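Local coordinates for putative carbohydrate binding protein (Pseudomonas aeruginosa, PDB 3QEC), which probably binds carbohydrate, having been linked to heparin and suramin binding, and may take part in carbohydrate transport and biofilm formation, at residues 54-57 and 58-62. Numbering follows the deposited sequence.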
loop_
_atom_site.group_PDB
_atom_site.type_symbol
_atom_site.label_atom_id
_atom_site.label_comp_id
_atom_site.label_asym_id
_atom_site.label_seq_id
_atom_site.Cartn_x
_atom_site.Cartn_y
_atom_site.Cartn_z
ATOM N N SER A 54 15.043 -3.093 -0.999
ATOM C CA SER A 54 15.683 -1.868 -1.485
ATOM C C SER A 54 15.056 -1.423 -2.838
ATOM O O SER A 54 14.989 -0.227 -3.125
ATOM C CB SER A 54 17.190 -2.065 -1.609
ATOM O OG SER A 54 17.514 -3.014 -2.612
ATOM N N TYR A 55 14.550 -2.407 -3.615
ATOM C CA TYR A 55 13.862 -2.272 -4.903
ATOM C C TYR A 55 12.538 -1.492 -4.721
ATOM O O TYR A 55 12.356 -0.455 -5.360
ATOM C CB TYR A 55 13.610 -3.688 -5.511
ATOM C CG TYR A 55 13.021 -3.702 -6.908
ATOM C CD1 TYR A 55 13.767 -3.280 -8.008
ATOM C CD2 TYR A 55 11.730 -4.171 -7.138
ATOM C CE1 TYR A 55 13.228 -3.297 -9.299
ATOM C CE2 TYR A 55 11.170 -4.163 -8.419
ATOM C CZ TYR A 55 11.924 -3.731 -9.498
ATOM O OH TYR A 55 11.380 -3.744 -10.763
HETATM N N MSE A 56 11.640 -1.968 -3.821
HETATM C CA MSE A 56 10.343 -1.318 -3.573
HETATM C C MSE A 56 10.469 -0.022 -2.719
HETATM O O MSE A 56 9.595 0.843 -2.822
HETATM C CB MSE A 56 9.336 -2.292 -2.967
HETATM C CG MSE A 56 8.910 -3.401 -3.957
HETATM SE SE MSE A 56 8.450 -2.737 -5.742
HETATM C CE MSE A 56 6.692 -1.980 -5.342
ATOM N N LYS A 57 11.560 0.144 -1.942
ATOM C CA LYS A 57 11.826 1.376 -1.182
ATOM C C LYS A 57 11.952 2.545 -2.164
ATOM O O LYS A 57 11.381 3.618 -1.935
ATOM C CB LYS A 57 13.110 1.227 -0.337
ATOM C CG LYS A 57 13.532 2.494 0.420
ATOM C CD LYS A 57 14.798 2.267 1.220
ATOM C CE LYS A 57 15.226 3.483 1.990
ATOM N NZ LYS A 57 16.351 3.171 2.920
ATOM N N ALA A 58 12.693 2.311 -3.276
ATOM C CA ALA A 58 12.906 3.273 -4.364
ATOM C C ALA A 58 11.573 3.580 -5.086
ATOM O O ALA A 58 11.294 4.742 -5.403
ATOM C CB ALA A 58 13.932 2.725 -5.341
ATOM N N TYR A 59 10.738 2.543 -5.308
ATOM C CA TYR A 59 9.442 2.705 -5.972
ATOM C C TYR A 59 8.478 3.528 -5.096
ATOM O O TYR A 59 7.973 4.560 -5.551
ATOM C CB TYR A 59 8.830 1.333 -6.322
ATOM C CG TYR A 59 7.535 1.438 -7.095
ATOM C CD1 TYR A 59 7.536 1.550 -8.486
ATOM C CD2 TYR A 59 6.305 1.462 -6.436
ATOM C CE1 TYR A 59 6.341 1.656 -9.205
ATOM C CE2 TYR A 59 5.108 1.600 -7.143
ATOM C CZ TYR A 59 5.129 1.672 -8.527
ATOM O OH TYR A 59 3.943 1.797 -9.208
ATOM N N TYR A 60 8.259 3.086 -3.833
ATOM C CA TYR A 60 7.341 3.732 -2.897
ATOM C C TYR A 60 7.787 5.155 -2.487
ATOM O O TYR A 60 6.929 5.976 -2.150
ATOM C CB TYR A 60 7.077 2.835 -1.682
ATOM C CG TYR A 60 6.181 1.659 -2.031
ATOM C CD1 TYR A 60 4.968 1.850 -2.684
ATOM C CD2 TYR A 60 6.531 0.360 -1.679
ATOM C CE1 TYR A 60 4.143 0.776 -3.007
ATOM C CE2 TYR A 60 5.702 -0.720 -1.979
ATOM C CZ TYR A 60 4.510 -0.506 -2.646
ATOM O OH TYR A 60 3.681 -1.557 -2.950
ATOM N N ALA A 61 9.089 5.478 -2.577
ATOM C CA ALA A 61 9.552 6.839 -2.306
ATOM C C ALA A 61 8.950 7.815 -3.323
ATOM O O ALA A 61 8.490 8.890 -2.938
ATOM C CB ALA A 61 11.074 6.909 -2.355
ATOM N N LYS A 62 8.912 7.424 -4.614
ATOM C CA LYS A 62 8.378 8.295 -5.656
ATOM C C LYS A 62 6.839 8.146 -5.823
ATOM O O LYS A 62 6.204 9.148 -6.141
ATOM C CB LYS A 62 9.109 8.070 -7.005
#
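Met56, a selenomethionine, makes a Met-aromatic contact with Tyr59 and an apolar one with Tyr60, all within a single helix, 54-63, where partners three and four residues further on lie one turn away. The meeting depends on the shape of the chain: CG stands anti to the carbonyl carbon (chi1 -68°), and bends at chi2 and chi3 then carry the terminal methyl toward the next turn. There Met56 CE lies 3.6 Å from Tyr59 CD2 and 3.7 Å from Tyr60 CE2, touching both rings at once. The selenium sits 5.2 Å from the centroid of the Tyr59 ring, in an oblique approach. The Met56 and Tyr59 side chains run side by side, pointing the same way, whereas that of Tyr60 crosses Met56 at a slant. Main-chain bonds hold the two turns together: Tyr60 N to Met56 O is nearly straight (2.8 Å), Ala61 N to Lys57 O is more bent (3.0 Å), and those from Ala58 and Tyr59 to Ser54 and Tyr55 are weak. Strand 107-120 packs against this cluster, its Tyr110 meeting Met56 and the Tyr60 ring. The Tyr60 hydroxyl is hydrogen-bonded to Glu50 of strand 46-51, while Tyr15 of helix 12-16 also touches Met56, joining the helix to both sheet and N-terminal region.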